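Local coordinates for protein 11R-lipoxygenase (Gersemia fruticosa, PDB 3VF1) that probably catalyses the addition of molecular oxygen to polyunsaturated fatty acids at a non-heme iron centre, with its activity regulated by calcium, at residues D145-K148 with T149-E152; K187-P190 with K191-F195; E558-V561 with H562-V566; T685-P689 with G690-N694. All blocks are in the same frame, centred on the assembly; numbering follows the deposited sequence.

The four contacts, each a local turn or helix segment, come in series along the chain, the first beside the PLAT sandwich and the last nearest the iron site. Contact 1 starts helix 148-164, after the loop that follows strand 130-134 of the PLAT sandwich. Contact 2 lies in the loop beyond that helix, its centre about 29 Å from that of contact 1, and touches both Trp126 of the PLAT domain and helix 428-438. Contacts 3 and 4 belong to the lipoxygenase core, with centres about 22 Å apart. They share helix 557-579: contact 3 forms its early turns, and contact 4 packs on the later part, near His575, before the chain ends at the iron ligand Ile698.

Contact 1. Residues D145-K148 with T149-E152; sequences DNVK and TIAE
Asn146 meets Ile150 and Ala151 across the start of helix 148-164. From CB, its side chain runs with CG anti to the backbone N (chi1 -169°), which swings the amide over the first helical turn. There CG lies 3.9 Å from Ala151 CB. At the tip the two branches divide: OD1 comes within 3.3 Å of Ile150 CG2, while ND2 lies 3.7 Å from Ala151 CB. The polar needs of the amide are met from outside, ND2 bonding to Pro141 O and OD1 receiving Arg154 NH1, so both of its ends are tied and its rotation is fixed. The backbone beneath makes an inverse gamma turn centred on Asn146. Val147 takes the N-cap position, and its O accepts a nearly straight bond from Ala151 N (2.8 Å, 169° at the hydrogen). Its CG2 packs 3.7 Å from Ile150 CG1. The next residue, Lys148, extends past Glu152 one turn on, with CE 3.1 Å from OE2, but NZ stays 4.3 Å from OE2, too far for a salt bridge between these opposite charges. This is a helix N-terminus whose N-cap valine offers its carbonyl to Ala151 N, and Ile150 seats it on strand 83-90 of the PLAT sandwich.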
loop_
_atom_site.group_PDB
_atom_site.type_symbol
_atom_site.label_atom_id
_atom_site.label_comp_id
_atom_site.label_asym_id
_atom_site.label_seq_id
_atom_site.Cartn_x
_atom_site.Cartn_y
_atom_site.Cartn_z
ATOM N N ASP A 145 34.622 4.736 6.884
ATOM C CA ASP A 145 34.768 4.573 5.439
ATOM C C ASP A 145 34.224 5.781 4.674
ATOM O O ASP A 145 34.364 5.867 3.454
ATOM C CB ASP A 145 34.036 3.310 4.983
ATOM C CG ASP A 145 34.450 2.082 5.768
ATOM O OD1 ASP A 145 35.603 2.043 6.249
ATOM O OD2 ASP A 145 33.621 1.156 5.905
ATOM N N ASN A 146 33.567 6.690 5.387
ATOM C CA ASN A 146 33.084 7.940 4.797
ATOM C C ASN A 146 34.214 8.927 4.525
ATOM O O ASN A 146 34.247 10.020 5.092
ATOM C CB ASN A 146 32.049 8.583 5.719
ATOM C CG ASN A 146 31.309 9.728 5.061
ATOM O OD1 ASN A 146 31.073 9.719 3.853
ATOM N ND2 ASN A 146 30.937 10.726 5.856
ATOM N N VAL A 147 35.128 8.542 3.640
ATOM C CA VAL A 147 36.287 9.367 3.313
ATOM C C VAL A 147 35.870 10.658 2.612
ATOM O O VAL A 147 34.705 10.834 2.258
ATOM C CB VAL A 147 37.291 8.594 2.439
ATOM C CG1 VAL A 147 37.804 7.372 3.190
ATOM C CG2 VAL A 147 36.654 8.189 1.118
ATOM N N LYS A 148 36.830 11.557 2.414
ATOM C CA LYS A 148 36.542 12.905 1.926
ATOM C C LYS A 148 35.735 12.913 0.631
ATOM O O LYS A 148 34.733 13.620 0.525
ATOM C CB LYS A 148 37.844 13.686 1.735
ATOM C CG LYS A 148 37.636 15.158 1.407
ATOM C CD LYS A 148 38.904 15.969 1.621
ATOM C CE LYS A 148 38.640 17.461 1.479
ATOM N NZ LYS A 148 39.816 18.284 1.877
ATOM N N THR A 149 36.172 12.134 -0.353
ATOM C CA THR A 149 35.499 12.100 -1.648
ATOM C C THR A 149 34.043 11.657 -1.507
ATOM O O THR A 149 33.152 12.213 -2.152
ATOM C CB THR A 149 36.232 11.181 -2.653
ATOM O OG1 THR A 149 35.521 11.170 -3.898
ATOM C CG2 THR A 149 36.341 9.759 -2.123
ATOM N N ILE A 150 33.806 10.661 -0.656
ATOM C CA ILE A 150 32.452 10.191 -0.383
ATOM C C ILE A 150 31.665 11.270 0.352
ATOM O O ILE A 150 30.553 11.623 -0.041
ATOM C CB ILE A 150 32.460 8.926 0.498
ATOM C CG1 ILE A 150 33.205 7.784 -0.197
ATOM C CG2 ILE A 150 31.036 8.500 0.831
ATOM C CD1 ILE A 150 32.482 7.214 -1.392
ATOM N N ALA A 151 32.260 11.791 1.420
ATOM C CA ALA A 151 31.598 12.753 2.293
ATOM C C ALA A 151 31.172 14.017 1.551
ATOM O O ALA A 151 30.142 14.614 1.870
ATOM C CB ALA A 151 32.512 13.110 3.457
ATOM N N GLU A 152 31.962 14.428 0.566
ATOM C CA GLU A 152 31.654 15.635 -0.194
ATOM C C GLU A 152 30.580 15.367 -1.242
ATOM O O GLU A 152 29.779 16.246 -1.558
ATOM C CB GLU A 152 32.914 16.186 -0.865
ATOM C CG GLU A 152 33.904 16.814 0.105
ATOM C CD GLU A 152 35.083 17.460 -0.596
ATOM O OE1 GLU A 152 35.191 17.325 -1.834
ATOM O OE2 GLU A 152 35.901 18.106 0.094
#

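Contact 2. Residues K187-P190 with K191-F195; sequences KSLP and KDVQF
A short 3-10 turn, running from Pro190 to Val193 in the linker between helices 148-164 and 208-213, is closed when Val193 N bonds to Pro190 O (3.0 Å). The donor stands above the carbonyl plane, 43° out of it, as the tight curvature of the turn brings it in from one face. This turn sits where the two domains meet: Lys191 makes a cation-pi contact with Trp126 and Asp192 OD1 accepts from Trp126 N, while Leu189 and Val193 rest on helix 428-438 of the catalytic part. Gln194 then reaches back over the turn. Its CG stands beside the backbone N (chi1 -73°) and the chain is extended beyond it, carrying CG to 3.4 Å from Pro190 O and the amide on to the preceding residues. Here NE2 donates to Leu189 O over 2.8 Å, the acceptor lying tilted from the amide plane. An alanine here would remove that donor, and Leu189 O would probably be left without this mate and the lead into the turn less firmly held. On the apolar side, Val193 CG2 occupies the position between its backbone N and carbonyl carbon, where it lies 4.0 Å from Leu189 CB and 4.1 Å from Pro190 CD.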
loop_
_atom_site.group_PDB
_atom_site.type_symbol
_atom_site.label_atom_id
_atom_site.label_comp_id
_atom_site.label_asym_id
_atom_site.label_seq_id
_atom_site.Cartn_x
_atom_site.Cartn_y
_atom_site.Cartn_z
ATOM N N LYS A 187 3.620 12.642 -14.996
ATOM C CA LYS A 187 4.671 12.979 -15.953
ATOM C C LYS A 187 5.597 14.080 -15.443
ATOM O O LYS A 187 6.765 14.141 -15.825
ATOM C CB LYS A 187 4.061 13.405 -17.291
ATOM C CG LYS A 187 3.562 12.253 -18.149
ATOM C CD LYS A 187 4.717 11.382 -18.623
ATOM C CE LYS A 187 4.257 10.341 -19.630
ATOM N NZ LYS A 187 5.390 9.508 -20.123
ATOM N N SER A 188 5.076 14.951 -14.585
ATOM C CA SER A 188 5.869 16.059 -14.058
ATOM C C SER A 188 6.821 15.607 -12.952
ATOM O O SER A 188 7.535 16.422 -12.370
ATOM C CB SER A 188 4.959 17.179 -13.546
ATOM O OG SER A 188 4.076 16.708 -12.544
ATOM N N LEU A 189 6.825 14.309 -12.662
ATOM C CA LEU A 189 7.754 13.748 -11.688
ATOM C C LEU A 189 9.080 13.406 -12.353
ATOM O O LEU A 189 9.131 13.182 -13.563
ATOM C CB LEU A 189 7.171 12.480 -11.058
ATOM C CG LEU A 189 6.060 12.643 -10.022
ATOM C CD1 LEU A 189 5.444 11.289 -9.704
ATOM C CD2 LEU A 189 6.592 13.294 -8.758
ATOM N N PRO A 190 10.164 13.366 -11.564
ATOM C CA PRO A 190 11.449 12.878 -12.073
ATOM C C PRO A 190 11.302 11.483 -12.672
ATOM O O PRO A 190 10.583 10.652 -12.116
ATOM C CB PRO A 190 12.327 12.837 -10.822
ATOM C CG PRO A 190 11.746 13.879 -9.930
ATOM C CD PRO A 190 10.267 13.848 -10.175
ATOM N N LYS A 191 11.973 11.233 -13.790
ATOM C CA LYS A 191 11.814 9.974 -14.511
ATOM C C LYS A 191 12.072 8.766 -13.612
ATOM O O LYS A 191 11.479 7.704 -13.801
ATOM C CB LYS A 191 12.755 9.933 -15.717
ATOM C CG LYS A 191 12.213 9.149 -16.902
ATOM C CD LYS A 191 13.182 9.174 -18.073
ATOM C CE LYS A 191 12.479 8.884 -19.395
ATOM N NZ LYS A 191 11.825 7.546 -19.425
ATOM N N ASP A 192 12.954 8.930 -12.632
ATOM C CA ASP A 192 13.354 7.824 -11.766
ATOM C C ASP A 192 12.219 7.292 -10.891
ATOM O O ASP A 192 12.281 6.157 -10.417
ATOM C CB ASP A 192 14.532 8.239 -10.879
ATOM C CG ASP A 192 15.850 8.256 -11.630
ATOM O OD1 ASP A 192 16.049 7.392 -12.511
ATOM O OD2 ASP A 192 16.688 9.136 -11.338
ATOM N N VAL A 193 11.188 8.104 -10.674
ATOM C CA VAL A 193 10.071 7.695 -9.826
ATOM C C VAL A 193 8.740 7.702 -10.578
ATOM O O VAL A 193 7.673 7.754 -9.966
ATOM C CB VAL A 193 9.946 8.593 -8.579
ATOM C CG1 VAL A 193 11.221 8.530 -7.754
ATOM C CG2 VAL A 193 9.625 10.028 -8.977
ATOM N N GLN A 194 8.803 7.642 -11.903
ATOM C CA GLN A 194 7.595 7.591 -12.718
ATOM C C GLN A 194 7.089 6.161 -12.838
ATOM O O GLN A 194 7.745 5.222 -12.387
ATOM C CB GLN A 194 7.861 8.160 -14.112
ATOM C CG GLN A 194 8.012 9.667 -14.145
ATOM C CD GLN A 194 8.248 10.198 -15.544
ATOM O OE1 GLN A 194 8.374 9.432 -16.499
ATOM N NE2 GLN A 194 8.307 11.518 -15.672
ATOM N N PHE A 195 5.918 6.004 -13.446
ATOM C CA PHE A 195 5.363 4.684 -13.702
ATOM C C PHE A 195 6.302 3.892 -14.602
ATOM O O PHE A 195 6.812 4.413 -15.591
ATOM C CB PHE A 195 3.988 4.804 -14.366
ATOM C CG PHE A 195 2.900 5.271 -13.439
ATOM C CD1 PHE A 195 2.765 4.727 -12.171
ATOM C CD2 PHE A 195 2.011 6.254 -13.839
ATOM C CE1 PHE A 195 1.763 5.155 -11.322
ATOM C CE2 PHE A 195 1.009 6.687 -12.993
ATOM C CZ PHE A 195 0.885 6.138 -11.733
#

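Contact 3. Residues E558-V561 with H562-V566; sequences EELV and HFLTV
Glu558 O to His562 N (3.0 Å) and Glu559 O to Phe563 N carry on the regular i to i+4 bonding of an alpha helix, and Leu560 and Val561 continue it with Leu564 and Thr565. These are early turns of helix 557-579, a core helix of the lipoxygenase fold whose far end supplies the iron ligands His575 and Asn579. The donors sit somewhat off the carbonyl planes. On one side of the helix, Val561 and Thr565 touch His504 of helix 491-514. Thr565 is buried, and its hydroxyl is satisfied within its own helix. With OG1 beside the backbone N (chi1 -65°), the side chain turns back along the helix, so that Val561 O accepts both Thr565 N and Thr565 OG1, each at 2.8 Å, the hydroxyl lying above the carbonyl plane. A valine in its place would lack the hydroxyl, and Val561 O would probably lose its second donor. Round the helix, Leu560 and Leu564 run across each other at a slant. This leucine pair faces helix 525-538, with Leu564 also reaching helices 416-425 and 491-514. Leu564 CG lies over the turn, 3.2 Å from Leu560 O. Beyond it, Leu560 CD1 meets Leu564 CD1 at 3.7 Å.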
loop_
_atom_site.group_PDB
_atom_site.type_symbol
_atom_site.label_atom_id
_atom_site.label_comp_id
_atom_site.label_asym_id
_atom_site.label_seq_id
_atom_site.Cartn_x
_atom_site.Cartn_y
_atom_site.Cartn_z
ATOM N N GLU A 558 16.549 0.476 18.579
ATOM C CA GLU A 558 15.234 -0.150 18.676
ATOM C C GLU A 558 14.146 0.744 18.087
ATOM O O GLU A 558 13.272 0.269 17.366
ATOM C CB GLU A 558 14.909 -0.505 20.130
ATOM C CG GLU A 558 15.688 -1.700 20.663
ATOM C CD GLU A 558 17.176 -1.416 20.810
ATOM O OE1 GLU A 558 17.536 -0.260 21.127
ATOM O OE2 GLU A 558 17.984 -2.347 20.607
ATOM N N GLU A 559 14.200 2.036 18.393
ATOM C CA GLU A 559 13.258 2.993 17.822
ATOM C C GLU A 559 13.361 2.997 16.305
ATOM O O GLU A 559 12.350 3.044 15.605
ATOM C CB GLU A 559 13.532 4.404 18.345
ATOM C CG GLU A 559 13.166 4.622 19.802
ATOM C CD GLU A 559 13.460 6.038 20.266
ATOM O OE1 GLU A 559 13.561 6.939 19.405
ATOM O OE2 GLU A 559 13.593 6.248 21.491
ATOM N N LEU A 560 14.591 2.952 15.805
ATOM C CA LEU A 560 14.843 2.983 14.372
ATOM C C LEU A 560 14.273 1.741 13.688
ATOM O O LEU A 560 13.631 1.834 12.643
ATOM C CB LEU A 560 16.345 3.086 14.105
ATOM C CG LEU A 560 16.770 3.087 12.636
ATOM C CD1 LEU A 560 16.070 4.200 11.873
ATOM C CD2 LEU A 560 18.279 3.225 12.524
ATOM N N VAL A 561 14.511 0.579 14.287
ATOM C CA VAL A 561 14.031 -0.678 13.728
ATOM C C VAL A 561 12.506 -0.706 13.675
ATOM O O VAL A 561 11.920 -1.083 12.661
ATOM C CB VAL A 561 14.536 -1.887 14.541
ATOM C CG1 VAL A 561 13.825 -3.162 14.106
ATOM C CG2 VAL A 561 16.043 -2.034 14.389
ATOM N N HIS A 562 11.865 -0.306 14.767
ATOM C CA HIS A 562 10.409 -0.328 14.833
ATOM C C HIS A 562 9.797 0.526 13.732
ATOM O O HIS A 562 8.948 0.060 12.975
ATOM C CB HIS A 562 9.914 0.167 16.191
ATOM C CG HIS A 562 8.422 0.197 16.308
ATOM N ND1 HIS A 562 7.668 -0.942 16.496
ATOM C CD2 HIS A 562 7.543 1.225 16.251
ATOM C CE1 HIS A 562 6.389 -0.615 16.557
ATOM N NE2 HIS A 562 6.285 0.693 16.409
ATOM N N PHE A 563 10.232 1.778 13.645
ATOM C CA PHE A 563 9.674 2.706 12.671
ATOM C C PHE A 563 9.824 2.172 11.251
ATOM O O PHE A 563 8.919 2.312 10.433
ATOM C CB PHE A 563 10.341 4.077 12.785
ATOM C CG PHE A 563 9.636 5.154 12.012
ATOM C CD1 PHE A 563 8.626 5.898 12.600
ATOM C CD2 PHE A 563 9.976 5.418 10.696
ATOM C CE1 PHE A 563 7.973 6.889 11.892
ATOM C CE2 PHE A 563 9.326 6.409 9.983
ATOM C CZ PHE A 563 8.323 7.144 10.582
ATOM N N LEU A 564 10.964 1.554 10.964
ATOM C CA LEU A 564 11.221 1.019 9.631
ATOM C C LEU A 564 10.406 -0.246 9.383
ATOM O O LEU A 564 9.990 -0.514 8.257
ATOM C CB LEU A 564 12.712 0.729 9.450
ATOM C CG LEU A 564 13.629 1.954 9.486
ATOM C CD1 LEU A 564 15.086 1.527 9.442
ATOM C CD2 LEU A 564 13.313 2.897 8.339
ATOM N N THR A 565 10.182 -1.024 10.438
ATOM C CA THR A 565 9.354 -2.217 10.338
ATOM C C THR A 565 7.938 -1.822 9.929
ATOM O O THR A 565 7.320 -2.470 9.084
ATOM C CB THR A 565 9.303 -2.985 11.672
ATOM O OG1 THR A 565 10.608 -3.484 11.994
ATOM C CG2 THR A 565 8.334 -4.154 11.588
ATOM N N VAL A 566 7.433 -0.751 10.534
ATOM C CA VAL A 566 6.114 -0.227 10.201
ATOM C C VAL A 566 6.016 0.108 8.718
ATOM O O VAL A 566 5.030 -0.227 8.064
ATOM C CB VAL A 566 5.789 1.039 11.023
ATOM C CG1 VAL A 566 4.638 1.814 10.392
ATOM C CG2 VAL A 566 5.462 0.671 12.463
#

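Contact 4. Residues T685-P689 with G690-N694; sequences TWLIP and GHVPN
Ile688 and His691 pack together where a type I beta turn, Thr685 to Ile688, runs directly into a short 3-10 segment, part of the C-terminal tail that goes on to the iron ligand Ile698. The backbone bonds come first. His691 N donates to Ile688 O (2.6 Å) and Val692 N to Pro689 O (3.1 Å), two successive i to i+3 links; both donors stand above the carbonyl planes, the second 67° out. Apolar contacts form the next group. Leu687 CD2 lies 4.4 Å from Val692 CG2, a methyl that comes near two carbonyls as well, 3.4 Å from Ile688 O and close to Trp686 O. Leu687 and Val692 both pack against helix 557-579, Leu687 on Cys573 and Ala577, Val692 on Ser572 and Ala576, while Ile688 and Pro689 rest on helix 653-676; the turn thus lies between core helices. The imidazole makes a third kind of contact: Ile688 CB sits over one ring face in a CH-pi contact, 4.2 Å from the ring centroid of His691 and 16° off the normal. Polar contacts complete the account, gathered at ND1. With His691 CG anti to its carbonyl carbon (chi1 -64°) the ring swings toward Thr685, and ND1 makes a weak bond to Thr685 O at 3.3 Å. A water links the two side chains, 2.7 Å from His691 ND1 and 3.0 Å from Thr685 OG1.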
loop_
_atom_site.group_PDB
_atom_site.type_symbol
_atom_site.label_atom_id
_atom_site.label_comp_id
_atom_site.label_asym_id
_atom_site.label_seq_id
_atom_site.Cartn_x
_atom_site.Cartn_y
_atom_site.Cartn_z
ATOM N N THR A 685 -5.634 -16.115 1.206
ATOM C CA THR A 685 -4.407 -16.244 0.428
ATOM C C THR A 685 -3.714 -14.915 0.155
ATOM O O THR A 685 -2.733 -14.864 -0.585
ATOM C CB THR A 685 -4.712 -16.891 -0.932
ATOM O OG1 THR A 685 -5.649 -16.077 -1.648
ATOM C CG2 THR A 685 -5.299 -18.281 -0.741
ATOM N N TRP A 686 -4.214 -13.842 0.756
ATOM C CA TRP A 686 -3.771 -12.500 0.396
ATOM C C TRP A 686 -2.468 -12.087 1.076
ATOM O O TRP A 686 -1.886 -11.060 0.729
ATOM C CB TRP A 686 -4.880 -11.495 0.709
ATOM C CG TRP A 686 -6.197 -11.934 0.166
ATOM C CD1 TRP A 686 -7.304 -12.286 0.882
ATOM C CD2 TRP A 686 -6.539 -12.101 -1.212
ATOM N NE1 TRP A 686 -8.320 -12.654 0.031
ATOM C CE2 TRP A 686 -7.875 -12.549 -1.259
ATOM C CE3 TRP A 686 -5.848 -11.911 -2.411
ATOM C CZ2 TRP A 686 -8.531 -12.807 -2.458
ATOM C CZ3 TRP A 686 -6.503 -12.169 -3.602
ATOM C CH2 TRP A 686 -7.830 -12.610 -3.616
ATOM N N LEU A 687 -2.008 -12.882 2.036
ATOM C CA LEU A 687 -0.755 -12.589 2.723
ATOM C C LEU A 687 0.277 -13.695 2.523
ATOM O O LEU A 687 1.258 -13.778 3.254
ATOM C CB LEU A 687 -1.000 -12.342 4.214
ATOM C CG LEU A 687 -1.614 -10.981 4.550
ATOM C CD1 LEU A 687 -1.833 -10.851 6.047
ATOM C CD2 LEU A 687 -0.733 -9.848 4.037
ATOM N N ILE A 688 0.051 -14.545 1.528
ATOM C CA ILE A 688 1.084 -15.470 1.090
ATOM C C ILE A 688 2.207 -14.630 0.495
ATOM O O ILE A 688 1.979 -13.886 -0.457
ATOM C CB ILE A 688 0.555 -16.454 0.036
ATOM C CG1 ILE A 688 -0.443 -17.420 0.675
ATOM C CG2 ILE A 688 1.702 -17.229 -0.596
ATOM C CD1 ILE A 688 -1.145 -18.325 -0.319
ATOM N N PRO A 689 3.422 -14.733 1.062
ATOM C CA PRO A 689 4.539 -13.868 0.661
ATOM C C PRO A 689 4.706 -13.754 -0.851
ATOM O O PRO A 689 4.964 -12.662 -1.356
ATOM C CB PRO A 689 5.753 -14.558 1.285
ATOM C CG PRO A 689 5.206 -15.259 2.478
ATOM C CD PRO A 689 3.823 -15.706 2.094
ATOM N N GLY A 690 4.554 -14.868 -1.558
ATOM C CA GLY A 690 4.683 -14.878 -3.005
ATOM C C GLY A 690 3.608 -14.080 -3.721
ATOM O O GLY A 690 3.716 -13.821 -4.920
ATOM N N HIS A 691 2.566 -13.694 -2.990
ATOM C CA HIS A 691 1.475 -12.901 -3.552
ATOM C C HIS A 691 1.531 -11.440 -3.100
ATOM O O HIS A 691 0.729 -10.622 -3.548
ATOM C CB HIS A 691 0.119 -13.487 -3.145
ATOM C CG HIS A 691 -0.138 -14.866 -3.672
ATOM N ND1 HIS A 691 -1.361 -15.487 -3.553
ATOM C CD2 HIS A 691 0.670 -15.743 -4.316
ATOM C CE1 HIS A 691 -1.300 -16.688 -4.105
ATOM N NE2 HIS A 691 -0.079 -16.867 -4.573
ATOM N N VAL A 692 2.471 -11.117 -2.215
ATOM C CA VAL A 692 2.550 -9.777 -1.632
ATOM C C VAL A 692 3.627 -8.935 -2.310
ATOM O O VAL A 692 4.814 -9.202 -2.145
ATOM C CB VAL A 692 2.875 -9.844 -0.124
ATOM C CG1 VAL A 692 2.953 -8.448 0.469
ATOM C CG2 VAL A 692 1.841 -10.684 0.610
ATOM N N PRO A 693 3.220 -7.910 -3.074
ATOM C CA PRO A 693 4.208 -7.025 -3.704
ATOM C C PRO A 693 5.084 -6.332 -2.668
ATOM O O PRO A 693 4.680 -6.202 -1.514
ATOM C CB PRO A 693 3.345 -5.997 -4.443
ATOM C CG PRO A 693 2.031 -6.658 -4.630
ATOM C CD PRO A 693 1.843 -7.528 -3.426
ATOM N N ASN A 694 6.268 -5.891 -3.080
ATOM C CA ASN A 694 7.193 -5.225 -2.172
ATOM C C ASN A 694 6.746 -3.817 -1.803
ATOM O O ASN A 694 7.082 -3.320 -0.728
ATOM C CB ASN A 694 8.596 -5.172 -2.782
ATOM C CG ASN A 694 9.436 -6.378 -2.418
ATOM O OD1 ASN A 694 9.509 -6.766 -1.251
ATOM N ND2 ASN A 694 10.075 -6.980 -3.416
HETATM O O HOH W 1 -3.957 -14.895 -3.781
#